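Local atomic coordinates of periplasmic molybdate-binding protein (Azotobacter vinelandii, PDB entry 1ATG), a protein that binds molybdate or tungstate in the periplasm, probably to deliver the oxyanion to an ABC transporter. Residues A[51-56]-A[192-197]; A[38-43]-A[61-66]; A[4-9]-A[29-34]; A[76-81]-A[225-230]; A[19-24]-A[207-212]. One frame throughout, in Å; residues are numbered along the deposited sequence.

Contact 1. Residues A[51-56]-A[192-197]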
# COMPACT_ATOMS: atom_id res chain seq x y z
N VAL A 51 -14.18 3.64 -8.13
CA VAL A 51 -13.13 2.64 -8.17
C VAL A 51 -12.39 2.60 -6.82
O VAL A 51 -12.15 3.66 -6.24
CB VAL A 51 -12.09 2.97 -9.27
CG1 VAL A 51 -10.87 2.05 -9.24
CG2 VAL A 51 -12.69 2.93 -10.67
N PHE A 52 -12.04 1.40 -6.40
CA PHE A 52 -11.30 1.19 -5.17
C PHE A 52 -10.05 0.34 -5.47
O PHE A 52 -10.15 -0.75 -5.98
CB PHE A 52 -12.17 0.47 -4.14
CG PHE A 52 -11.52 -0.05 -2.89
CD1 PHE A 52 -10.50 0.61 -2.21
CD2 PHE A 52 -11.97 -1.25 -2.37
CE1 PHE A 52 -9.96 0.06 -1.05
CE2 PHE A 52 -11.43 -1.79 -1.21
CZ PHE A 52 -10.43 -1.13 -0.55
N PHE A 53 -8.90 0.89 -5.06
CA PHE A 53 -7.62 0.20 -5.08
C PHE A 53 -7.30 -0.22 -3.63
O PHE A 53 -7.02 0.64 -2.79
CB PHE A 53 -6.49 1.09 -5.59
CG PHE A 53 -6.60 1.39 -7.05
CD1 PHE A 53 -6.21 0.48 -8.01
CD2 PHE A 53 -7.12 2.61 -7.47
CE1 PHE A 53 -6.33 0.76 -9.36
CE2 PHE A 53 -7.23 2.91 -8.82
CZ PHE A 53 -6.83 1.97 -9.76
N SER A 54 -7.37 -1.51 -3.37
CA SER A 54 -7.03 -1.99 -2.03
C SER A 54 -5.54 -2.35 -1.93
O SER A 54 -4.91 -2.56 -3.00
CB SER A 54 -7.86 -3.22 -1.70
OG SER A 54 -7.68 -3.57 -0.34
N ALA A 55 -5.02 -2.55 -0.73
CA ALA A 55 -3.67 -3.08 -0.56
C ALA A 55 -3.72 -4.59 -0.37
O ALA A 55 -2.67 -5.19 -0.12
CB ALA A 55 -2.97 -2.44 0.64
N ASP A 56 -4.88 -5.22 -0.52
CA ASP A 56 -5.01 -6.66 -0.40
C ASP A 56 -6.04 -7.17 -1.41
O ASP A 56 -6.56 -6.45 -2.25
CB ASP A 56 -5.41 -7.07 1.02
CG ASP A 56 -6.78 -6.65 1.48
OD1 ASP A 56 -7.62 -6.15 0.72
OD2 ASP A 56 -7.01 -6.80 2.73
N GLN A 192 -2.29 -6.75 -4.45
CA GLN A 192 -3.24 -5.64 -4.35
C GLN A 192 -4.27 -5.69 -5.46
O GLN A 192 -3.92 -5.71 -6.65
CB GLN A 192 -2.44 -4.31 -4.40
CG GLN A 192 -1.28 -4.33 -3.42
CD GLN A 192 -0.49 -3.06 -3.22
OE1 GLN A 192 0.62 -3.13 -2.69
NE2 GLN A 192 -1.01 -1.89 -3.57
N GLN A 193 -5.54 -5.72 -5.05
CA GLN A 193 -6.62 -5.81 -6.03
C GLN A 193 -7.49 -4.57 -6.03
O GLN A 193 -7.58 -3.82 -5.06
CB GLN A 193 -7.48 -7.05 -5.78
CG GLN A 193 -6.70 -8.34 -6.00
CD GLN A 193 -7.64 -9.49 -6.34
OE1 GLN A 193 -8.64 -9.67 -5.66
NE2 GLN A 193 -7.32 -10.22 -7.40
N ALA A 194 -8.10 -4.34 -7.19
CA ALA A 194 -8.97 -3.22 -7.42
C ALA A 194 -10.33 -3.72 -7.93
O ALA A 194 -10.43 -4.80 -8.49
CB ALA A 194 -8.38 -2.27 -8.45
N VAL A 195 -11.34 -2.92 -7.64
CA VAL A 195 -12.69 -3.23 -8.13
C VAL A 195 -13.36 -1.92 -8.53
O VAL A 195 -13.05 -0.82 -8.09
CB VAL A 195 -13.62 -3.90 -7.11
CG1 VAL A 195 -13.27 -5.35 -6.84
CG2 VAL A 195 -13.68 -3.11 -5.80
N ILE A 196 -14.37 -2.08 -9.40
CA ILE A 196 -15.29 -1.00 -9.71
C ILE A 196 -16.46 -1.17 -8.71
O ILE A 196 -16.85 -2.29 -8.42
CB ILE A 196 -15.84 -1.05 -11.14
CG1 ILE A 196 -14.70 -0.78 -12.14
CG2 ILE A 196 -16.97 -0.06 -11.35
CD1 ILE A 196 -15.11 -0.93 -13.59
N THR A 197 -16.90 -0.05 -8.16
CA THR A 197 -18.03 -0.08 -7.21
C THR A 197 -19.31 -0.24 -8.03
O THR A 197 -19.55 0.59 -8.90
CB THR A 197 -18.01 1.17 -6.34
OG1 THR A 197 -16.79 1.23 -5.56
CG2 THR A 197 -19.18 1.18 -5.36

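Contact 2. Residues A[38-43]-A[61-66]. With EDO (1,2-ethanediol), chain F.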
# COMPACT_ATOMS: atom_id res chain seq x y z
N PRO A 38 -10.75 0.53 6.60
CA PRO A 38 -11.69 1.64 6.71
C PRO A 38 -12.29 2.01 5.37
O PRO A 38 -13.49 2.34 5.30
CB PRO A 38 -10.92 2.79 7.33
CG PRO A 38 -9.68 2.19 7.89
CD PRO A 38 -9.44 0.87 7.22
N VAL A 39 -11.51 1.98 4.28
CA VAL A 39 -12.09 2.29 2.97
C VAL A 39 -13.12 1.24 2.59
O VAL A 39 -14.21 1.62 2.11
CB VAL A 39 -11.00 2.44 1.89
CG1 VAL A 39 -11.62 2.56 0.50
CG2 VAL A 39 -10.12 3.64 2.17
N TYR A 40 -12.85 -0.02 2.82
CA TYR A 40 -13.83 -1.08 2.60
C TYR A 40 -15.11 -0.76 3.39
O TYR A 40 -16.20 -0.87 2.83
CB TYR A 40 -13.24 -2.41 3.08
CG TYR A 40 -14.30 -3.48 3.30
CD1 TYR A 40 -14.76 -4.24 2.23
CD2 TYR A 40 -14.86 -3.70 4.55
CE1 TYR A 40 -15.75 -5.20 2.40
CE2 TYR A 40 -15.84 -4.66 4.73
CZ TYR A 40 -16.28 -5.40 3.66
OH TYR A 40 -17.26 -6.35 3.85
N ALA A 41 -14.95 -0.41 4.67
CA ALA A 41 -16.14 -0.13 5.49
C ALA A 41 -16.90 1.07 4.97
O ALA A 41 -18.16 1.07 5.04
CB ALA A 41 -15.74 0.06 6.94
N GLN A 42 -16.24 2.09 4.48
CA GLN A 42 -16.89 3.25 3.90
C GLN A 42 -17.67 2.83 2.67
O GLN A 42 -18.81 3.30 2.48
CB GLN A 42 -15.88 4.33 3.52
CG GLN A 42 -15.28 5.09 4.70
CD GLN A 42 -14.16 6.01 4.26
OE1 GLN A 42 -14.27 7.23 4.33
NE2 GLN A 42 -13.07 5.42 3.79
N ILE A 43 -17.11 1.97 1.82
CA ILE A 43 -17.82 1.51 0.63
C ILE A 43 -19.06 0.73 1.01
O ILE A 43 -20.11 0.94 0.38
CB ILE A 43 -16.89 0.74 -0.32
CG1 ILE A 43 -15.84 1.72 -0.88
CG2 ILE A 43 -17.66 0.06 -1.44
CD1 ILE A 43 -14.65 1.05 -1.55
N GLU A 61 -12.42 -8.88 -2.61
CA GLU A 61 -13.14 -10.15 -2.65
C GLU A 61 -14.42 -10.09 -1.83
O GLU A 61 -15.49 -10.51 -2.32
CB GLU A 61 -12.27 -11.29 -2.14
CG GLU A 61 -11.18 -11.73 -3.09
CD GLU A 61 -10.14 -12.64 -2.47
OE1 GLU A 61 -10.11 -12.80 -1.23
OE2 GLU A 61 -9.32 -13.20 -3.23
N LYS A 62 -14.38 -9.53 -0.63
CA LYS A 62 -15.57 -9.37 0.19
C LYS A 62 -16.59 -8.46 -0.48
O LYS A 62 -17.79 -8.79 -0.49
CB LYS A 62 -15.21 -8.83 1.58
CG LYS A 62 -14.51 -9.85 2.46
CD LYS A 62 -13.81 -9.22 3.64
CE LYS A 62 -14.77 -8.74 4.72
NZ LYS A 62 -14.07 -7.90 5.73
N LEU A 63 -16.16 -7.36 -1.08
CA LEU A 63 -17.07 -6.46 -1.78
C LEU A 63 -17.74 -7.19 -2.95
O LEU A 63 -18.94 -7.00 -3.19
CB LEU A 63 -16.33 -5.23 -2.30
CG LEU A 63 -15.86 -4.26 -1.21
CD1 LEU A 63 -14.95 -3.22 -1.83
CD2 LEU A 63 -17.04 -3.63 -0.49
N ASP A 64 -16.98 -8.01 -3.67
CA ASP A 64 -17.53 -8.77 -4.79
C ASP A 64 -18.58 -9.75 -4.29
O ASP A 64 -19.70 -9.81 -4.81
CB ASP A 64 -16.41 -9.49 -5.52
CG ASP A 64 -16.60 -9.63 -7.02
OD1 ASP A 64 -17.72 -9.40 -7.53
OD2 ASP A 64 -15.60 -9.96 -7.70
N ASN A 65 -18.26 -10.51 -3.25
CA ASN A 65 -19.15 -11.49 -2.66
C ASN A 65 -20.42 -10.88 -2.08
O ASN A 65 -21.50 -11.48 -2.17
CB ASN A 65 -18.45 -12.25 -1.53
CG ASN A 65 -17.30 -13.12 -2.00
OD1 ASN A 65 -17.17 -13.41 -3.18
ND2 ASN A 65 -16.46 -13.52 -1.05
N GLN A 66 -20.33 -9.70 -1.49
CA GLN A 66 -21.45 -9.01 -0.87
C GLN A 66 -22.28 -8.17 -1.83
O GLN A 66 -23.25 -7.53 -1.41
CB GLN A 66 -20.93 -8.12 0.26
CG GLN A 66 -20.32 -8.92 1.40
CD GLN A 66 -19.22 -8.21 2.15
OE1 GLN A 66 -18.99 -7.02 1.96
NE2 GLN A 66 -18.53 -8.97 2.99
C1 EDO F . -11.05 7.64 2.51
O1 EDO F . -12.40 7.27 1.87
C2 EDO F . -10.93 9.08 3.03
O2 EDO F . -12.05 9.33 4.09

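Contact 3. Residues A[4-9]-A[29-34]. With WO4 (tungstate(VI)ion), chain B.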
# COMPACT_ATOMS: atom_id res chain seq x y z
N VAL A 4 -11.93 8.09 -7.37
CA VAL A 4 -11.14 6.90 -7.05
C VAL A 4 -10.57 6.97 -5.63
O VAL A 4 -9.98 7.97 -5.27
CB VAL A 4 -9.97 6.79 -8.05
CG1 VAL A 4 -9.08 5.58 -7.76
CG2 VAL A 4 -10.50 6.69 -9.48
N VAL A 5 -10.78 5.89 -4.90
CA VAL A 5 -10.26 5.79 -3.54
C VAL A 5 -9.18 4.71 -3.51
O VAL A 5 -9.32 3.65 -4.11
CB VAL A 5 -11.37 5.51 -2.52
CG1 VAL A 5 -12.03 4.17 -2.76
CG2 VAL A 5 -10.83 5.63 -1.09
N THR A 6 -8.09 5.02 -2.83
CA THR A 6 -6.97 4.10 -2.76
C THR A 6 -6.47 3.87 -1.35
O THR A 6 -6.42 4.77 -0.51
CB THR A 6 -5.81 4.59 -3.64
OG1 THR A 6 -4.75 3.60 -3.64
CG2 THR A 6 -5.19 5.90 -3.18
N ALA A 7 -6.02 2.64 -1.12
CA ALA A 7 -5.21 2.30 0.05
C ALA A 7 -4.04 3.28 0.03
O ALA A 7 -3.47 3.59 -1.03
CB ALA A 7 -4.74 0.87 -0.08
N THR A 8 -3.61 3.72 1.22
CA THR A 8 -2.60 4.75 1.31
C THR A 8 -1.27 4.39 0.67
O THR A 8 -0.63 5.32 0.17
CB THR A 8 -2.30 5.24 2.74
OG1 THR A 8 -1.64 4.23 3.50
CG2 THR A 8 -3.56 5.69 3.46
N ASN A 9 -0.85 3.14 0.65
CA ASN A 9 0.44 2.84 0.03
C ASN A 9 0.56 3.35 -1.40
O ASN A 9 1.66 3.67 -1.84
CB ASN A 9 0.69 1.33 -0.00
CG ASN A 9 -0.03 0.60 -1.11
OD1 ASN A 9 0.47 0.35 -2.22
ND2 ASN A 9 -1.30 0.24 -0.82
N VAL A 29 -9.30 12.79 -12.58
CA VAL A 29 -9.75 11.88 -11.53
C VAL A 29 -9.67 12.60 -10.19
O VAL A 29 -8.76 13.40 -10.01
CB VAL A 29 -8.86 10.62 -11.52
CG1 VAL A 29 -8.96 9.83 -10.23
CG2 VAL A 29 -9.19 9.74 -12.72
N VAL A 30 -10.59 12.32 -9.29
CA VAL A 30 -10.57 12.86 -7.93
C VAL A 30 -10.12 11.72 -7.03
O VAL A 30 -10.81 10.71 -6.96
CB VAL A 30 -11.94 13.38 -7.48
CG1 VAL A 30 -11.89 13.87 -6.04
CG2 VAL A 30 -12.36 14.52 -8.40
N ILE A 31 -8.97 11.87 -6.39
CA ILE A 31 -8.40 10.83 -5.54
C ILE A 31 -8.71 11.05 -4.06
O ILE A 31 -8.53 12.15 -3.55
CB ILE A 31 -6.86 10.78 -5.71
CG1 ILE A 31 -6.47 10.47 -7.16
CG2 ILE A 31 -6.24 9.74 -4.77
CD1 ILE A 31 -5.01 10.67 -7.49
N SER A 32 -9.08 9.98 -3.40
CA SER A 32 -9.21 9.93 -1.95
C SER A 32 -8.36 8.75 -1.46
O SER A 32 -8.08 7.84 -2.25
CB SER A 32 -10.64 9.73 -1.48
OG SER A 32 -11.48 10.77 -1.95
N SER A 33 -7.99 8.75 -0.18
CA SER A 33 -7.17 7.64 0.31
C SER A 33 -7.40 7.34 1.78
O SER A 33 -7.87 8.23 2.52
CB SER A 33 -5.70 7.96 0.06
OG SER A 33 -5.28 9.07 0.83
N GLY A 34 -7.11 6.12 2.16
CA GLY A 34 -7.21 5.71 3.56
C GLY A 34 -6.70 4.28 3.65
O GLY A 34 -6.28 3.72 2.62
W WO4 B . -2.50 0.36 3.45
O1 WO4 B . -2.36 1.79 4.50
O2 WO4 B . -1.91 0.69 1.86
O3 WO4 B . -1.57 -1.00 4.10
O4 WO4 B . -4.19 -0.17 3.32

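Contact 4. Residues A[76-81]-A[225-230]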
# COMPACT_ATOMS: atom_id res chain seq x y z
N THR A 76 -5.89 -8.00 -10.02
CA THR A 76 -4.65 -7.63 -9.33
C THR A 76 -3.94 -6.55 -10.12
O THR A 76 -3.46 -6.83 -11.24
CB THR A 76 -3.74 -8.84 -9.15
OG1 THR A 76 -4.48 -9.77 -8.34
CG2 THR A 76 -2.44 -8.48 -8.46
N TYR A 77 -3.85 -5.33 -9.61
CA TYR A 77 -3.23 -4.22 -10.31
C TYR A 77 -1.77 -4.01 -9.94
O TYR A 77 -1.05 -3.32 -10.68
CB TYR A 77 -4.01 -2.91 -10.08
CG TYR A 77 -3.93 -2.39 -8.67
CD1 TYR A 77 -4.80 -2.84 -7.68
CD2 TYR A 77 -2.99 -1.45 -8.29
CE1 TYR A 77 -4.71 -2.37 -6.37
CE2 TYR A 77 -2.87 -0.98 -7.00
CZ TYR A 77 -3.74 -1.46 -6.05
OH TYR A 77 -3.63 -0.99 -4.76
N ALA A 78 -1.32 -4.61 -8.84
CA ALA A 78 0.06 -4.41 -8.40
C ALA A 78 0.34 -5.39 -7.28
O ALA A 78 -0.58 -5.81 -6.56
CB ALA A 78 0.24 -2.98 -7.90
N ILE A 79 1.60 -5.73 -7.09
CA ILE A 79 2.05 -6.54 -5.95
C ILE A 79 3.12 -5.69 -5.27
O ILE A 79 4.12 -5.28 -5.88
CB ILE A 79 2.58 -7.91 -6.35
CG1 ILE A 79 1.50 -8.74 -7.06
CG2 ILE A 79 3.05 -8.70 -5.13
CD1 ILE A 79 1.93 -9.32 -8.38
N GLY A 80 2.88 -5.37 -3.99
CA GLY A 80 3.76 -4.47 -3.26
C GLY A 80 5.04 -5.14 -2.82
O GLY A 80 5.28 -6.34 -3.00
N LYS A 81 5.90 -4.33 -2.21
CA LYS A 81 7.15 -4.81 -1.65
C LYS A 81 7.34 -4.12 -0.31
O LYS A 81 7.48 -2.89 -0.24
CB LYS A 81 8.30 -4.46 -2.59
CG LYS A 81 9.64 -5.07 -2.24
CD LYS A 81 10.57 -5.09 -3.45
CE LYS A 81 11.86 -5.82 -3.12
NZ LYS A 81 12.65 -6.12 -4.35
N ALA A 225 7.56 2.47 -9.60
CA ALA A 225 7.32 2.68 -8.18
C ALA A 225 7.67 1.45 -7.36
O ALA A 225 7.45 1.44 -6.13
CB ALA A 225 5.88 3.08 -7.95
N GLY A 226 8.21 0.42 -7.97
CA GLY A 226 8.72 -0.75 -7.28
C GLY A 226 7.76 -1.90 -7.13
O GLY A 226 8.13 -2.93 -6.55
N TYR A 227 6.55 -1.78 -7.65
CA TYR A 227 5.59 -2.87 -7.58
C TYR A 227 5.92 -3.90 -8.66
O TYR A 227 6.53 -3.57 -9.69
CB TYR A 227 4.16 -2.37 -7.86
CG TYR A 227 3.64 -1.38 -6.84
CD1 TYR A 227 3.06 -1.81 -5.66
CD2 TYR A 227 3.73 -0.02 -7.06
CE1 TYR A 227 2.56 -0.93 -4.71
CE2 TYR A 227 3.25 0.88 -6.13
CZ TYR A 227 2.67 0.42 -4.96
OH TYR A 227 2.23 1.37 -4.05
N VAL A 228 5.45 -5.12 -8.46
CA VAL A 228 5.51 -6.11 -9.54
C VAL A 228 4.10 -6.35 -10.04
O VAL A 228 3.11 -5.89 -9.45
CB VAL A 228 6.15 -7.43 -9.12
CG1 VAL A 228 7.59 -7.25 -8.73
CG2 VAL A 228 5.40 -8.05 -7.98
N LEU A 229 3.99 -7.06 -11.16
CA LEU A 229 2.71 -7.39 -11.77
C LEU A 229 2.61 -8.92 -11.84
O LEU A 229 3.63 -9.60 -11.84
CB LEU A 229 2.59 -6.85 -13.19
CG LEU A 229 2.19 -5.39 -13.38
CD1 LEU A 229 0.76 -5.16 -12.90
CD2 LEU A 229 3.13 -4.39 -12.72
N PRO A 230 1.41 -9.45 -11.88
CA PRO A 230 1.27 -10.91 -12.00
C PRO A 230 2.00 -11.42 -13.22
O PRO A 230 2.03 -10.77 -14.28
CB PRO A 230 -0.22 -11.14 -12.12
CG PRO A 230 -0.84 -9.94 -11.50
CD PRO A 230 0.10 -8.79 -11.85

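Contact 5. Residues A[19-24]-A[207-212]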
# COMPACT_ATOMS: atom_id res chain seq x y z
N GLY A 19 -2.29 11.60 -13.41
CA GLY A 19 -1.68 12.65 -14.21
C GLY A 19 -1.48 12.17 -15.65
O GLY A 19 -1.79 12.89 -16.61
N GLN A 20 -0.96 10.96 -15.82
CA GLN A 20 -0.75 10.42 -17.16
C GLN A 20 -2.08 10.14 -17.84
O GLN A 20 -2.22 10.43 -19.05
CB GLN A 20 0.12 9.17 -17.08
CG GLN A 20 0.38 8.50 -18.42
CD GLN A 20 1.07 9.39 -19.43
OE1 GLN A 20 0.98 9.15 -20.65
NE2 GLN A 20 1.74 10.45 -19.00
N PHE A 21 -3.07 9.61 -17.16
CA PHE A 21 -4.37 9.31 -17.75
C PHE A 21 -5.03 10.59 -18.22
O PHE A 21 -5.68 10.63 -19.28
CB PHE A 21 -5.24 8.57 -16.73
CG PHE A 21 -6.58 8.12 -17.22
CD1 PHE A 21 -6.70 7.12 -18.18
CD2 PHE A 21 -7.74 8.69 -16.70
CE1 PHE A 21 -7.95 6.71 -18.61
CE2 PHE A 21 -8.98 8.27 -17.13
CZ PHE A 21 -9.09 7.28 -18.09
N ALA A 22 -4.88 11.67 -17.44
CA ALA A 22 -5.42 12.98 -17.81
C ALA A 22 -4.70 13.53 -19.03
O ALA A 22 -5.38 14.04 -19.96
CB ALA A 22 -5.27 13.91 -16.62
N LYS A 23 -3.40 13.44 -19.12
CA LYS A 23 -2.66 13.90 -20.28
C LYS A 23 -3.14 13.15 -21.52
O LYS A 23 -3.35 13.75 -22.59
CB LYS A 23 -1.16 13.70 -20.09
CG LYS A 23 -0.26 13.91 -21.29
CD LYS A 23 1.20 13.62 -20.98
CE LYS A 23 2.08 13.80 -22.20
NZ LYS A 23 2.32 15.23 -22.52
N GLN A 24 -3.28 11.83 -21.43
CA GLN A 24 -3.67 11.05 -22.58
C GLN A 24 -5.11 11.23 -23.02
O GLN A 24 -5.35 11.24 -24.25
CB GLN A 24 -3.45 9.56 -22.24
CG GLN A 24 -1.99 9.19 -22.11
CD GLN A 24 -1.84 7.71 -21.77
OE1 GLN A 24 -2.74 6.92 -22.02
NE2 GLN A 24 -0.68 7.37 -21.23
N GLU A 207 -14.70 1.59 -16.31
CA GLU A 207 -14.18 0.48 -17.09
C GLU A 207 -13.02 0.92 -17.98
O GLU A 207 -12.04 0.19 -18.12
CB GLU A 207 -15.31 -0.18 -17.89
CG GLU A 207 -16.29 -0.90 -16.98
CD GLU A 207 -17.45 -1.54 -17.73
OE1 GLU A 207 -17.80 -1.04 -18.82
OE2 GLU A 207 -17.99 -2.54 -17.22
N GLN A 208 -13.08 2.11 -18.54
CA GLN A 208 -11.99 2.63 -19.36
C GLN A 208 -10.73 2.78 -18.51
O GLN A 208 -9.65 2.36 -18.92
CB GLN A 208 -12.34 3.98 -20.00
CG GLN A 208 -11.21 4.53 -20.85
CD GLN A 208 -11.50 5.86 -21.50
OE1 GLN A 208 -10.60 6.53 -22.02
NE2 GLN A 208 -12.77 6.27 -21.50
N PHE A 209 -10.87 3.39 -17.33
CA PHE A 209 -9.71 3.57 -16.44
C PHE A 209 -9.16 2.24 -15.99
O PHE A 209 -7.93 2.03 -15.97
CB PHE A 209 -10.11 4.47 -15.27
CG PHE A 209 -8.96 4.76 -14.34
CD1 PHE A 209 -7.87 5.50 -14.78
CD2 PHE A 209 -8.96 4.30 -13.03
CE1 PHE A 209 -6.81 5.77 -13.94
CE2 PHE A 209 -7.89 4.57 -12.20
CZ PHE A 209 -6.82 5.30 -12.64
N MET A 210 -9.99 1.27 -15.64
CA MET A 210 -9.57 -0.05 -15.21
C MET A 210 -8.83 -0.77 -16.33
O MET A 210 -7.85 -1.47 -16.08
CB MET A 210 -10.74 -0.86 -14.68
CG MET A 210 -11.30 -0.32 -13.37
SD MET A 210 -10.27 -0.63 -11.92
CE MET A 210 -10.97 -2.21 -11.41
N SER A 211 -9.28 -0.59 -17.58
CA SER A 211 -8.60 -1.17 -18.73
C SER A 211 -7.24 -0.50 -18.93
O SER A 211 -6.23 -1.16 -19.13
CB SER A 211 -9.43 -1.02 -20.01
OG SER A 211 -8.66 -1.39 -21.16
N TRP A 212 -7.21 0.82 -18.81
CA TRP A 212 -5.99 1.59 -18.95
C TRP A 212 -4.94 1.19 -17.91
O TRP A 212 -3.74 1.10 -18.19
CB TRP A 212 -6.30 3.09 -18.83
CG TRP A 212 -5.08 3.94 -19.00
CD1 TRP A 212 -4.52 4.38 -20.17
CD2 TRP A 212 -4.27 4.48 -17.95
NE1 TRP A 212 -3.40 5.12 -19.90
CE2 TRP A 212 -3.23 5.21 -18.54
CE3 TRP A 212 -4.32 4.39 -16.55
CZ2 TRP A 212 -2.25 5.85 -17.80
CZ3 TRP A 212 -3.35 5.05 -15.82
CH2 TRP A 212 -2.32 5.77 -16.43

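Contact 1. Residues A[51-56]-A[192-197]
Phe52 and Val195 form the hydrogen-bonded pair where antiparallel strands 51-53 and 191-196 meet in the mixed sheet of this periplasmic binding protein. Phe52 N donates to Val195 O at 3.0 Å, almost straight at 172°, and Val195 N returns a bond of the same length to Phe52 O. Beyond Phe53 the pairing runs on into the loop: Ser54 N reaches Gln193 O at 2.9 Å, and Gln193 N reaches Asp56 O at 3.1 Å, Asp56 being the residue that precedes the turn into helix 58-65. The side chain of Ser54 secures that turn, its OG, anti to the backbone N (chi1 -172°), donating to Asp56 OD1 at 2.8 Å. The same carboxylate oxygen caps Ser59 N at the start of the next helix.

Gln192 lies alongside the loop, with CB 3.3 Å from Ser54 O and CG against the carbonyl of Ala55, a residue of the tungstate pocket. Its amide end bonds to Tyr117 and Asn9, both of the anion site, and to Tyr77, so the strand pair is tied directly to the binding cleft. Packing divides between the two faces of the sheet. On one, Phe52 CB meets Val195 CG2; on the other, helix 203-212 covers Val51, Phe53 and Ile196, and Ala194 CB sits 3.5 Å from Phe53 CD1.

Contact 2. Residues A[38-43]-A[61-66]
Tyr40 reaches across from segment 38-43 of helix 36-44 to Lys62, Leu63 and Gln66, and its ring carries most of the contact between two nearly parallel helices. The segment axes stand 11.0 Å apart, a spacing that the long phenol spans. Tyr40 CG is anti to the backbone N (chi1 162°), on a CB that points toward the other helix. Lys62 crosses the tyrosine at about a right angle. Its chain bends at chi3, and NZ stands 4.3 Å from the ring centroid, 32° off the normal: an off-centre cation-pi contact, with CE 3.6 Å from Tyr40 OH. Leu63 instead slides past the tyrosine in the opposite direction, bringing CD2 to 3.5 Å from Tyr40 CE1.

At the tip, the hydroxyl donates to Gln66 OE1 over 2.6 Å, in the carbonyl plane and on a lone pair. The amide and ring planes are 62° apart, and the oxygen lies near the plane of the ring at its edge. The bond holds the hydroxyl end, and Leu63 and Lys62 pack on the ring.

Deeper in, Ile43 crosses Leu63 at about a right angle, CG2 to CD2 at 3.9 Å. Both residues pack on Phe52, as does Val39, so helices 36-44 and 58-65 lie together against strand 51-53, and Leu63 also touches Val44 and the loop at Phe68 and Ala69.

Contact 3. Residues A[4-9]-A[29-34]
Val4 and Val29 make the tight apolar end of this parallel strand pair, CG2 of the first lying 3.6 Å from CG1 of the second. The backbones are closely knit from there on. Val4 N bonds to Val30 O, Ser32 N to Val4 O and Thr6 N to Ser32 O, each at 2.9 Å, and Gly34 N meets Thr6 O at 3.1 Å. The local axes differ by 31°, the twist of a parallel sheet.

Burial is unequal: Val4, Val5 and Thr6 are enclosed, whereas Val30 and Ser33 are exposed. Ser33 keeps only its CB against the partner strand, near Thr6 O, and Ser32 CB touches Val5 CG2 at a looser 4.1 Å.

Past Ala7 the first strand turns into a short 3-10 segment at the anion pocket. Thr8 OG1, set between the backbone N and the carbonyl carbon (chi1 69°), donates to tungstate O1 at 2.7 Å, while CG2 rests on Gly34. Asn9 grips a second oxygen twice: N and ND2 both bond to tungstate O2, ND2 at 2.8 Å. Ser36, Tyr117 and Val146 supply further bonds to the ion.

The two strands are the ends of a beta-alpha-beta unit whose helix 11-25 covers Val4, Thr6 and Ile31 through Leu14; on the other face Val5 packs on Val39 of helix 36-44, and strand 51-53 borders strand 2-7.

Contact 4. Residues A[76-81]-A[225-230]
The Tyr227 ring meets Ile79 at its edge, the carbonyl carbon of Ile79 and Gly80 N lying in its plane. Ala78 CB and Gly80 CA approach obliquely, to 3.8 and 3.7 Å from Tyr227 CD1. Its hydroxyl bonds to Asn9 of the anion site. A single antiparallel bridge links the backbones: Ile79 N donates to Val228 O at 2.8 Å and Val228 N to Ile79 O at 2.9 Å. Just before it, Tyr77 and Ala78 both face Gln192, forming a classic beta bulge in strand 75-86; in the partner segment Gly226, with positive phi, closes a Schellman motif after helix 216-224. Val228 CG2 sits between its backbone N and carbonyl carbon, which presents it to Ile79 CB at 3.3 Å, tighter than usual. Ile79 CD1 lies 3.5 Å from both Pro230 N and Leu229 C. An alanine in place of Ile79 would lack CD1 and would probably leave a gap beside Pro230 and the Leu229 carbonyl carbon. At the start of segment 76-81 the Thr76 and Pro230 side chains cross obliquely, Thr76 CG2 3.7 Å from Pro230 CG.

Contact 5. Residues A[19-24]-A[207-212]
Phe21, Phe209 and Trp212 form an aromatic cluster between two helices whose segment axes cross at 114°. Phe209 turns its edge to the face of Phe21, placing Phe209 CD1 over the ring centre; the centroids are 5.0 Å apart and the planes at 69°. Trp212 slides past Phe21 in the opposite direction. Phe21 CG is anti to the backbone N (chi1 -177°). The CB of Phe21 sits over the indole six-membered ring, 4.0 Å from its centroid, while Phe21 CD1 lies 3.6 Å from Trp212 CD2.

At the indole rim, Trp212 NE1 donates to Gln24 OE1 at 2.9 Å, from above the carbonyl plane. Replacing Trp212 by an alanine would probably leave Gln24 OE1 without this donor and open a gap beside Phe21. Outside the cluster, Leu14 and Leu17 of helix 11-25 touch Phe209 and Trp212 respectively, and Ala218 also packs on the indole. Gln20 comes to the edge of the indole, in its plane, with CG 3.8 Å from Trp212 CZ2.

Contacts 1, 3 and 4 reach the same mixed sheet: strand 2-7 lies between 29-34 and 51-53, and strand 191-196 joins 51-53 to 75-86. Contacts 1 and 3 have centres about 10 Å apart. Contact 2 adds helices on the sheet face bearing Phe52, about 9 Å between centres from contact 1; contact 5 lies on the face bearing Phe53, its centre about 16 Å from that of contact 1. Along the chain contact 3 closes before contacts 1, 2 and 4 open, whereas contact 5 links an early helix to a late one. The chain thus brings a late helix back against an early one, and Asn9, Gln192 and Tyr227 connect contacts 3, 1 and 4 beside the interdomain anion pocket.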